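Flavoprotein 390 (Photobacterium phosphoreum, PDB 1FVP) binds flavin mononucleotide carrying a covalently attached myristate, is non-fluorescent, and may share the alkanal monooxygenase activity of its bacterial luciferase relatives. Local coordinates at residues Lys71-Ala76 against Ala89-Phe94; Val124-Met129 against Asp192-Phe197; Thr81-Ala86 against Ser115-Asn120. One frame throughout, in Å; residues are numbered along the deposited sequence.

In the fold
Interaction 1 pairs strands 71-75 and 92-94, interaction 2 pairs strands 126-134 and 195-199, and the two lie in one mixed sheet, their centres about 10 Å apart. Strands 92-94 and 126-134 are neighbours there, so four strands run side by side from one contact to the other. Interaction 3 sits further out, its centre about 12 Å from that of interaction 1 and about 17 Å from that of interaction 2, where helix 80-87 meets the end of helix 100-116. Along the chain interactions 1 and 3 alternate, and interaction 2 follows both. Interactions 1 and 3 border one flavin, whereas interaction 2 reaches a different one through Asn-193.

Interaction 1: residues Lys71-Ala76 against Ala89-Phe94; sequences KLYVLA and ALPLVF. With FMA (6-(3-tetradecanoic acid) flavine mononucleotide), chain C.
The carbonyl oxygen of Pro-91 accepts the amide of Val-74, N to O 3.0 Å, with the donor in the carbonyl plane. Val-74 answers through its own O, which takes the amide of Val-93 at 3.1 Å from N; here the donor stands 52° above the carbonyl plane, and Leu-92 CA brings its hydrogen to the same oxygen. A third, weak bond runs from Ala-76 N to Val-93 O over 3.4 Å. Together these are the bonds of a parallel strand pair, Val-74 opposite Leu-92 and Leu-75 opposite Val-93, within the beta-alpha-beta unit formed by strand 71-75, helix 80-87 and strand 92-94. Other backbone groups bond outward: Tyr-73 and Leu-75 to Ile-66 and Pro-64 on one flank, Leu-92 and Phe-94 to Gln-127 on the other. Leu-75 O also accepts Thr-77 OG1, and Leu-90 O a weak bond from Tyr-110 OH.

Side chains pack on both faces. Val-74 CG1 meets Leu-90 CD1 at 3.5 Å, the two side chains crossing at about a right angle, while the other branch of Leu-90, CD2, touches Leu-72 CD1. On the face of Leu-75 and Val-93, Leu-75 CD1 packs on Val-93 CG1. Tyr-73 lays CD2 and CE2 against CB and CG of Pro-91, and its hydroxyl receives a weak bond from Lys-71 NZ. Leu-72 also reaches the ligand: its CG lies 3.4 Å from C15, the terminal carbon of the flavin's fatty chain, and Leu-32 of the second subunit packs on this leucine.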
# COMPACT_ATOMS: atom_id res chain seq x y z
N LYS A 71 -3.50 9.12 -0.06
CA LYS A 71 -2.27 9.69 0.46
C LYS A 71 -1.01 8.89 0.22
O LYS A 71 -1.10 7.66 0.14
CB LYS A 71 -2.35 9.92 1.97
CG LYS A 71 -3.54 10.74 2.46
CD LYS A 71 -3.30 11.21 3.90
CE LYS A 71 -4.59 11.41 4.68
NZ LYS A 71 -4.45 10.91 6.07
N LEU A 72 0.11 9.55 0.13
CA LEU A 72 1.44 8.91 -0.12
C LEU A 72 2.42 9.39 0.96
O LEU A 72 2.45 10.59 1.32
CB LEU A 72 1.76 9.15 -1.56
CG LEU A 72 3.09 9.33 -2.22
CD1 LEU A 72 3.54 10.79 -2.12
CD2 LEU A 72 4.16 8.43 -1.62
N TYR A 73 3.21 8.46 1.47
CA TYR A 73 4.18 8.69 2.54
C TYR A 73 5.53 8.10 2.19
O TYR A 73 5.63 7.36 1.20
CB TYR A 73 3.66 7.99 3.82
CG TYR A 73 2.35 8.46 4.37
CD1 TYR A 73 1.15 8.22 3.71
CD2 TYR A 73 2.25 9.15 5.57
CE1 TYR A 73 -0.06 8.64 4.23
CE2 TYR A 73 1.05 9.59 6.10
CZ TYR A 73 -0.10 9.33 5.42
OH TYR A 73 -1.30 9.78 5.90
N VAL A 74 6.53 8.39 3.01
CA VAL A 74 7.88 7.85 2.83
C VAL A 74 8.45 7.55 4.23
O VAL A 74 8.45 8.36 5.14
CB VAL A 74 8.83 8.66 1.94
CG1 VAL A 74 8.19 9.79 1.16
CG2 VAL A 74 10.10 9.12 2.64
N LEU A 75 8.95 6.34 4.32
CA LEU A 75 9.57 5.70 5.49
C LEU A 75 10.79 6.54 5.88
O LEU A 75 11.58 6.87 4.98
CB LEU A 75 9.87 4.25 5.09
CG LEU A 75 9.91 3.15 6.13
CD1 LEU A 75 8.53 2.55 6.30
CD2 LEU A 75 10.90 2.07 5.72
N ALA A 76 10.86 6.85 7.15
CA ALA A 76 11.98 7.65 7.66
C ALA A 76 13.04 6.66 8.16
O ALA A 76 13.31 6.43 9.34
CB ALA A 76 11.56 8.68 8.66
N ALA A 89 7.88 17.92 0.99
CA ALA A 89 6.89 18.00 2.06
C ALA A 89 6.16 16.72 2.44
O ALA A 89 5.19 16.81 3.24
CB ALA A 89 5.87 19.10 1.71
N LEU A 90 6.54 15.56 1.95
CA LEU A 90 5.92 14.27 2.26
C LEU A 90 6.01 13.88 3.75
O LEU A 90 7.04 14.09 4.42
CB LEU A 90 6.65 13.21 1.41
CG LEU A 90 6.94 13.55 -0.04
CD1 LEU A 90 8.20 12.83 -0.51
CD2 LEU A 90 5.76 13.11 -0.90
N PRO A 91 4.95 13.28 4.25
CA PRO A 91 4.91 12.81 5.64
C PRO A 91 5.74 11.53 5.68
O PRO A 91 5.89 10.85 4.64
CB PRO A 91 3.45 12.59 5.97
CG PRO A 91 2.69 12.99 4.74
CD PRO A 91 3.69 12.96 3.59
N LEU A 92 6.23 11.25 6.86
CA LEU A 92 7.04 10.07 7.16
C LEU A 92 6.21 8.98 7.87
O LEU A 92 5.19 9.24 8.54
CB LEU A 92 8.17 10.49 8.09
CG LEU A 92 9.08 11.66 7.88
CD1 LEU A 92 9.94 11.83 9.13
CD2 LEU A 92 10.00 11.36 6.71
N VAL A 93 6.74 7.78 7.72
CA VAL A 93 6.11 6.60 8.40
C VAL A 93 7.27 6.03 9.24
O VAL A 93 8.23 5.46 8.73
CB VAL A 93 5.37 5.71 7.41
CG1 VAL A 93 6.29 4.90 6.50
CG2 VAL A 93 4.34 4.83 8.10
N PHE A 94 7.16 6.29 10.53
CA PHE A 94 8.16 5.91 11.54
C PHE A 94 8.31 4.42 11.67
O PHE A 94 7.27 3.75 11.73
CB PHE A 94 7.91 6.68 12.85
CG PHE A 94 8.38 8.12 12.66
CD1 PHE A 94 9.75 8.38 12.60
CD2 PHE A 94 7.48 9.16 12.49
CE1 PHE A 94 10.24 9.66 12.43
CE2 PHE A 94 7.94 10.46 12.29
CZ PHE A 94 9.31 10.70 12.26
N1 FMA C . 18.40 7.63 -3.76
C2 FMA C . 19.24 7.55 -4.80
O2 FMA C . 20.25 6.97 -4.93
N3 FMA C . 18.93 8.29 -6.02
C4 FMA C . 17.81 9.03 -6.08
O4 FMA C . 17.54 9.66 -7.07
C4A FMA C . 16.94 9.10 -4.97
N5 FMA C . 15.85 9.81 -5.00
C5A FMA C . 14.96 9.92 -4.01
C6 FMA C . 13.83 10.72 -4.10
C7 FMA C . 12.95 10.75 -3.05
C7M FMA C . 11.64 11.61 -3.07
C8 FMA C . 13.19 10.00 -1.85
C8M FMA C . 12.26 10.03 -0.68
C9 FMA C . 14.33 9.23 -1.77
C9A FMA C . 15.24 9.17 -2.79
N10 FMA C . 16.41 8.39 -2.78
C10 FMA C . 17.30 8.30 -3.76
C1B FMA C . 16.76 7.73 -1.50
C2B FMA C . 16.98 6.30 -1.04
O2B FMA C . 16.30 6.26 0.22
C3B FMA C . 18.48 6.12 -0.80
O3' FMA C . 19.14 6.05 -2.00
C4B FMA C . 18.79 4.88 0.04
O4' FMA C . 18.06 5.03 1.31
C5B FMA C . 20.31 4.76 0.27
O5' FMA C . 20.63 5.75 1.42
P FMA C . 20.71 5.40 2.96
O1P FMA C . 19.35 6.01 3.43
O2P FMA C . 20.71 3.96 3.03
O3P FMA C . 21.89 5.92 3.47
C1' FMA C . 15.13 13.58 -5.53
O1' FMA C . 16.26 14.09 -5.12
O2' FMA C . 14.47 14.28 -6.31
C2' FMA C . 15.04 12.09 -5.56
C3' FMA C . 13.64 11.49 -5.36
C4' FMA C . 13.22 10.69 -6.54
C5' FMA C . 11.75 10.35 -6.67
C6' FMA C . 11.61 9.25 -7.69
C7' FMA C . 10.16 9.05 -8.10
C8' FMA C . 9.95 7.86 -8.95
C9' FMA C . 8.54 7.61 -9.48
C11 FMA C . 7.58 7.39 -8.33
C12 FMA C . 6.85 8.61 -7.84
C13 FMA C . 6.33 8.60 -6.44
C14 FMA C . 5.00 7.90 -6.30
C15 FMA C . 4.06 8.61 -5.36

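Interaction 2: residues Val124-Met129 against Asp192-Phe197. With FMA (6-(3-tetradecanoic acid) flavine mononucleotide), chain D.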
# COMPACT_ATOMS: atom_id res chain seq x y z
N VAL A 124 1.67 18.59 8.08
CA VAL A 124 2.11 17.23 7.65
C VAL A 124 2.23 16.41 8.94
O VAL A 124 2.99 16.80 9.82
CB VAL A 124 3.27 17.27 6.68
CG1 VAL A 124 3.42 18.66 6.05
CG2 VAL A 124 4.61 16.76 7.16
N ARG A 125 1.44 15.35 8.99
CA ARG A 125 1.30 14.39 10.06
C ARG A 125 1.99 13.05 9.75
O ARG A 125 1.61 12.35 8.80
CB ARG A 125 -0.16 14.06 10.30
CG ARG A 125 -1.15 15.20 10.47
CD ARG A 125 -2.30 14.68 11.32
NE ARG A 125 -1.72 14.05 12.49
CZ ARG A 125 -2.35 13.70 13.59
NH1 ARG A 125 -3.66 13.89 13.71
NH2 ARG A 125 -1.67 13.19 14.62
N HIS A 126 2.94 12.72 10.58
CA HIS A 126 3.71 11.47 10.42
C HIS A 126 2.86 10.26 10.75
O HIS A 126 1.72 10.48 11.20
CB HIS A 126 4.99 11.52 11.30
CG HIS A 126 5.72 12.79 10.97
ND1 HIS A 126 6.00 13.17 9.68
CD2 HIS A 126 6.22 13.76 11.77
CE1 HIS A 126 6.64 14.33 9.71
NE2 HIS A 126 6.80 14.71 10.96
N GLN A 127 3.35 9.06 10.52
CA GLN A 127 2.57 7.84 10.84
C GLN A 127 3.52 6.97 11.69
O GLN A 127 4.65 6.70 11.25
CB GLN A 127 2.06 7.02 9.68
CG GLN A 127 0.87 7.53 8.94
CD GLN A 127 -0.45 7.01 9.42
OE1 GLN A 127 -1.47 7.36 8.86
NE2 GLN A 127 -0.49 6.18 10.44
N LEU A 128 2.98 6.61 12.83
CA LEU A 128 3.73 5.81 13.83
C LEU A 128 3.31 4.35 13.78
O LEU A 128 2.10 4.09 13.87
CB LEU A 128 3.50 6.55 15.14
CG LEU A 128 4.36 6.27 16.35
CD1 LEU A 128 5.84 6.39 16.03
CD2 LEU A 128 3.96 7.24 17.47
N MET A 129 4.31 3.48 13.62
CA MET A 129 4.12 2.05 13.53
C MET A 129 4.60 1.30 14.80
O MET A 129 5.82 1.10 14.98
CB MET A 129 4.81 1.37 12.35
CG MET A 129 4.76 2.05 11.04
SD MET A 129 5.25 0.86 9.74
CE MET A 129 6.85 0.34 10.38
N ASP A 192 5.84 15.71 19.26
CA ASP A 192 5.12 16.99 19.22
C ASP A 192 3.64 16.72 18.92
O ASP A 192 2.95 17.64 18.41
CB ASP A 192 5.69 18.00 18.23
CG ASP A 192 7.18 18.08 18.09
OD1 ASP A 192 7.90 18.63 18.95
OD2 ASP A 192 7.64 17.57 17.04
N ASN A 193 3.18 15.53 19.23
CA ASN A 193 1.77 15.20 18.97
C ASN A 193 1.42 15.31 17.49
O ASN A 193 0.29 15.73 17.18
CB ASN A 193 0.90 16.10 19.85
CG ASN A 193 0.32 15.39 21.05
OD1 ASN A 193 -0.81 15.75 21.43
ND2 ASN A 193 1.01 14.42 21.64
N THR A 194 2.34 14.92 16.63
CA THR A 194 2.14 14.99 15.17
C THR A 194 2.06 13.64 14.47
O THR A 194 2.45 13.57 13.25
CB THR A 194 3.28 15.87 14.51
OG1 THR A 194 4.54 15.11 14.48
CG2 THR A 194 3.45 17.21 15.22
N VAL A 195 1.57 12.59 15.15
CA VAL A 195 1.53 11.30 14.44
C VAL A 195 0.17 10.63 14.60
O VAL A 195 -0.52 10.95 15.56
CB VAL A 195 2.63 10.38 14.99
CG1 VAL A 195 4.04 10.78 14.63
CG2 VAL A 195 2.42 10.25 16.50
N ASP A 196 -0.07 9.76 13.67
CA ASP A 196 -1.18 8.86 13.43
C ASP A 196 -0.57 7.46 13.55
O ASP A 196 0.65 7.36 13.25
CB ASP A 196 -1.84 9.13 12.09
CG ASP A 196 -3.10 9.96 12.28
OD1 ASP A 196 -3.25 10.61 13.33
OD2 ASP A 196 -3.92 9.93 11.33
N PHE A 197 -1.35 6.47 13.97
CA PHE A 197 -0.78 5.13 14.18
C PHE A 197 -1.31 3.95 13.37
O PHE A 197 -2.46 3.71 13.07
CB PHE A 197 -0.80 4.76 15.66
CG PHE A 197 -0.82 5.88 16.63
CD1 PHE A 197 -2.03 6.52 16.91
CD2 PHE A 197 0.35 6.30 17.26
CE1 PHE A 197 -2.08 7.59 17.81
CE2 PHE A 197 0.33 7.37 18.17
CZ PHE A 197 -0.90 8.00 18.43
N1 FMA D . -4.95 14.65 22.15
C2 FMA D . -5.44 14.92 20.94
O2 FMA D . -5.31 15.89 20.29
N3 FMA D . -6.27 13.93 20.28
C4 FMA D . -6.54 12.74 20.87
O4 FMA D . -7.24 11.95 20.28
C4A FMA D . -6.00 12.48 22.17
N5 FMA D . -6.21 11.37 22.83
C5A FMA D . -5.73 11.06 24.05
C6 FMA D . -6.00 9.85 24.68
C7 FMA D . -5.47 9.63 25.92
C7M FMA D . -5.69 8.30 26.73
C8 FMA D . -4.66 10.63 26.59
C8M FMA D . -4.06 10.43 27.94
C9 FMA D . -4.42 11.82 25.94
C9A FMA D . -4.91 12.09 24.69
N10 FMA D . -4.69 13.27 23.98
C10 FMA D . -5.18 13.55 22.78
C1B FMA D . -3.83 14.37 24.61
C2B FMA D . -3.09 15.30 23.56
O2B FMA D . -1.76 15.25 24.04
C3B FMA D . -3.70 16.68 23.58
O3' FMA D . -4.99 16.65 24.10
C4B FMA D . -3.72 17.42 22.24
O4' FMA D . -2.36 17.55 21.69
C5B FMA D . -4.30 18.85 22.42
O5' FMA D . -3.19 19.82 21.93
P FMA D . -2.60 21.09 22.67
O1P FMA D . -3.85 22.03 22.64
O2P FMA D . -2.23 20.68 24.01
O3P FMA D . -1.46 21.48 22.00
C1' FMA D . -9.24 8.26 24.04
O1' FMA D . -8.97 7.65 25.14
O2' FMA D . -10.42 8.37 23.69
C2' FMA D . -8.25 9.33 23.71
C3' FMA D . -6.81 8.86 23.94
C4' FMA D . -6.25 8.38 22.64
C5' FMA D . -6.31 6.92 22.28
C6' FMA D . -5.02 6.39 21.70
C7' FMA D . -5.23 5.20 20.77
C8' FMA D . -4.60 3.94 21.17
C9' FMA D . -3.21 3.59 20.66
C11 FMA D . -2.55 2.48 21.42
C12 FMA D . -3.30 1.30 21.92
C13 FMA D . -2.57 0.17 22.56
C14 FMA D . -3.37 -1.02 22.99
C15 FMA D . -4.67 -0.69 23.68
O HOH W 1 -2.60 10.10 9.26
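Asp-196 OD1 lies over one face of the Arg-125 guanidinium, 3.1 Å above its plane and offset toward the rim, so the salt bridge works by charge alone. No N-H points at the oxygen, although OD1 is 3.3 Å from Arg-125 NH2, and the guanidinium and carboxylate planes are 50° apart. The arginine chain bends at chi3 (50°), which sets NE; CZ then lies 3.2 Å from Asp-196 OD1. The other carboxylate oxygen is held differently: a water donates to both Asp-196 OD2 and Gln-127 OE1, and Asn-5 N adds a weak bond to OD2. Gln-127 crosses Asp-196 obliquely, its NE2 3.6 Å from Asp-196 CB.

Beneath these groups the backbones pair in parallel. His-126 N bonds to Thr-194 O at 2.8 Å, Asp-196 N returns to His-126 O, and Leu-128 N goes to Asp-196 O, a bond modelled very short. On the face bearing His-126, Val-195, Leu-128 and Phe-197, Leu-128 CD2 touches Val-195 CG2 at 3.5 Å and meets the Phe-197 ring at its edge. His-126 and Thr-194 lie side by side, CD2 of the ring near OG1, while that hydroxyl bonds to Phe-191 O. Just before the strand, Asn-193 OD1 accepts O2B of the modified flavin at 2.8 Å, tying this strand end to a cofactor pocket.

Strand 126-134 is flanked on its other side by strand 92-94, and strand 195-199 by strand 6-11. Helix 100-116 packs over the face of His-126 and Leu-128, with Tyr-110 edge-to-face on His-126 and Arg-103 against Leu-128.

Interaction 3: residues Thr81-Ala86 against Ser115-Asn120; sequences TVDIAA and SKYNKN. With FMA (6-(3-tetradecanoic acid) flavine mononucleotide), chain C.
The Tyr-117 hydroxyl donates a hydrogen bond to Asp-83, OH to OD1 2.7 Å, and so joins helix 80-87, the helix of the beta-alpha-beta unit between strands 71-75 and 92-94, to the end of helix 100-116. The bond uses the syn lone pair of OD1, the side facing the other carboxylate oxygen. OD1 sits at the edge of the phenol ring, in its plane, and the carboxylate is turned 80° from that plane. Lys-116 approaches the second oxygen: its NZ lies 3.4 Å from Asp-83 OD2, a salt bridge whose hydrogen bond is weak. Thus the carboxylate meets a hydroxyl at one oxygen and an ammonium at the other.

Several features set this up. CG of Asp-83 is anti to the backbone N (chi1 175°), and the carboxylate it carries crosses the Tyr-117 side chain at about a right angle. Ser-113 OG, one turn back on helix 100-116, also hydrogen-bonds OD2. Lys-116 bends along its chain, and its CG lies over the centre of the Tyr-117 ring, 4.0 Å above the plane. Tyr-117 is the first residue to leave helical geometry, and the turn fits a Schellman motif with Asn-118 as C-prime, though one of its bonds is poorly placed in the model. Beyond it Lys-119 CG comes within 3.8 Å of Ala-86 O. The methyl of Ala-86 touches the Tyr-117 ring more loosely, CB to CD2 4.3 Å.

On another side of helix 80-87 lies the flavin. Near the start of the helix Thr-81 OG1 is hydrogen-bonded to the ribityl O2B, at a modelled distance too short to trust in detail, and further along Ile-84 sets CG2 3.3 Å from C7 of the isoalloxazine.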
# COMPACT_ATOMS: atom_id res chain seq x y z
N THR A 81 17.22 9.78 3.46
CA THR A 81 15.90 9.33 2.99
C THR A 81 14.80 10.08 3.72
O THR A 81 13.61 9.84 3.48
CB THR A 81 15.81 7.77 3.25
OG1 THR A 81 16.82 7.17 2.36
CG2 THR A 81 14.45 7.10 3.11
N VAL A 82 15.20 10.95 4.63
CA VAL A 82 14.27 11.74 5.45
C VAL A 82 14.39 13.22 5.09
O VAL A 82 13.39 13.96 5.10
CB VAL A 82 14.50 11.46 6.96
CG1 VAL A 82 15.68 12.22 7.56
CG2 VAL A 82 13.24 11.73 7.77
N ASP A 83 15.62 13.58 4.83
CA ASP A 83 15.97 14.97 4.43
C ASP A 83 15.17 15.23 3.14
O ASP A 83 14.28 16.10 3.06
CB ASP A 83 17.48 15.07 4.31
CG ASP A 83 18.01 16.39 3.79
OD1 ASP A 83 17.79 16.66 2.60
OD2 ASP A 83 18.65 17.10 4.61
N ILE A 84 15.47 14.39 2.16
CA ILE A 84 14.83 14.41 0.86
C ILE A 84 13.31 14.55 0.95
O ILE A 84 12.71 15.26 0.12
CB ILE A 84 15.19 13.13 0.01
CG1 ILE A 84 16.72 13.07 -0.15
CG2 ILE A 84 14.45 13.14 -1.34
CD1 ILE A 84 17.23 11.77 -0.83
N ALA A 85 12.72 13.86 1.89
CA ALA A 85 11.26 13.89 2.06
C ALA A 85 10.75 15.29 2.43
O ALA A 85 9.59 15.62 2.12
CB ALA A 85 10.87 12.81 3.06
N ALA A 86 11.62 16.05 3.09
CA ALA A 86 11.28 17.42 3.54
C ALA A 86 11.07 18.29 2.30
O ALA A 86 10.13 19.08 2.17
CB ALA A 86 12.38 18.00 4.41
N SER A 115 12.85 23.26 7.31
CA SER A 115 13.35 24.64 7.47
C SER A 115 14.11 25.05 6.20
O SER A 115 13.71 25.96 5.47
CB SER A 115 14.26 24.79 8.68
OG SER A 115 14.61 26.15 8.86
N LYS A 116 15.20 24.36 6.01
CA LYS A 116 16.16 24.51 4.92
C LYS A 116 15.48 24.87 3.61
O LYS A 116 15.63 26.01 3.13
CB LYS A 116 17.03 23.27 4.77
CG LYS A 116 17.76 23.15 3.44
CD LYS A 116 19.08 22.44 3.59
CE LYS A 116 18.98 21.06 4.19
NZ LYS A 116 19.58 20.09 3.22
N TYR A 117 14.74 23.95 3.02
CA TYR A 117 14.03 24.16 1.75
C TYR A 117 12.89 25.16 1.94
O TYR A 117 11.97 25.29 1.11
CB TYR A 117 13.56 22.78 1.24
CG TYR A 117 14.62 21.71 1.12
CD1 TYR A 117 15.49 21.65 0.02
CD2 TYR A 117 14.77 20.71 2.08
CE1 TYR A 117 16.45 20.66 -0.11
CE2 TYR A 117 15.73 19.72 1.96
CZ TYR A 117 16.58 19.68 0.87
OH TYR A 117 17.52 18.69 0.77
N ASN A 118 12.94 25.89 3.03
CA ASN A 118 11.96 26.90 3.43
C ASN A 118 10.54 26.40 3.13
O ASN A 118 9.72 27.21 2.67
CB ASN A 118 12.27 28.28 2.87
CG ASN A 118 12.93 29.25 3.83
OD1 ASN A 118 14.11 29.14 4.21
ND2 ASN A 118 12.17 30.27 4.27
N LYS A 119 10.31 25.14 3.41
CA LYS A 119 9.03 24.44 3.21
C LYS A 119 8.10 24.68 4.39
O LYS A 119 8.65 24.91 5.49
CB LYS A 119 9.25 22.93 3.11
CG LYS A 119 7.99 22.15 2.73
CD LYS A 119 7.45 22.61 1.38
CE LYS A 119 8.37 22.23 0.24
NZ LYS A 119 7.62 22.20 -1.04
N ASN A 120 6.79 24.62 4.18
CA ASN A 120 5.89 24.86 5.33
C ASN A 120 5.03 23.64 5.66
O ASN A 120 3.87 23.54 5.24
CB ASN A 120 5.08 26.14 5.17
CG ASN A 120 4.41 26.50 6.49
OD1 ASN A 120 3.55 25.72 6.96
ND2 ASN A 120 4.77 27.63 7.11
N1 FMA C . 18.40 7.63 -3.76
C2 FMA C . 19.24 7.55 -4.80
O2 FMA C . 20.25 6.97 -4.93
N3 FMA C . 18.93 8.29 -6.02
C4 FMA C . 17.81 9.03 -6.08
O4 FMA C . 17.54 9.66 -7.07
C4A FMA C . 16.94 9.10 -4.97
N5 FMA C . 15.85 9.81 -5.00
C5A FMA C . 14.96 9.92 -4.01
C6 FMA C . 13.83 10.72 -4.10
C7 FMA C . 12.95 10.75 -3.05
C7M FMA C . 11.64 11.61 -3.07
C8 FMA C . 13.19 10.00 -1.85
C8M FMA C . 12.26 10.03 -0.68
C9 FMA C . 14.33 9.23 -1.77
C9A FMA C . 15.24 9.17 -2.79
N10 FMA C . 16.41 8.39 -2.78
C10 FMA C . 17.30 8.30 -3.76
C1B FMA C . 16.76 7.73 -1.50
C2B FMA C . 16.98 6.30 -1.04
O2B FMA C . 16.30 6.26 0.22
C3B FMA C . 18.48 6.12 -0.80
O3' FMA C . 19.14 6.05 -2.00
C4B FMA C . 18.79 4.88 0.04
O4' FMA C . 18.06 5.03 1.31
C5B FMA C . 20.31 4.76 0.27
O5' FMA C . 20.63 5.75 1.42
P FMA C . 20.71 5.40 2.96
O1P FMA C . 19.35 6.01 3.43
O2P FMA C . 20.71 3.96 3.03
O3P FMA C . 21.89 5.92 3.47
C1' FMA C . 15.13 13.58 -5.53
O1' FMA C . 16.26 14.09 -5.12
O2' FMA C . 14.47 14.28 -6.31
C2' FMA C . 15.04 12.09 -5.56
C3' FMA C . 13.64 11.49 -5.36
C4' FMA C . 13.22 10.69 -6.54
C5' FMA C . 11.75 10.35 -6.67
C6' FMA C . 11.61 9.25 -7.69
C7' FMA C . 10.16 9.05 -8.10
C8' FMA C . 9.95 7.86 -8.95
C9' FMA C . 8.54 7.61 -9.48
C11 FMA C . 7.58 7.39 -8.33
C12 FMA C . 6.85 8.61 -7.84
C13 FMA C . 6.33 8.60 -6.44
C14 FMA C . 5.00 7.90 -6.30
C15 FMA C . 4.06 8.61 -5.36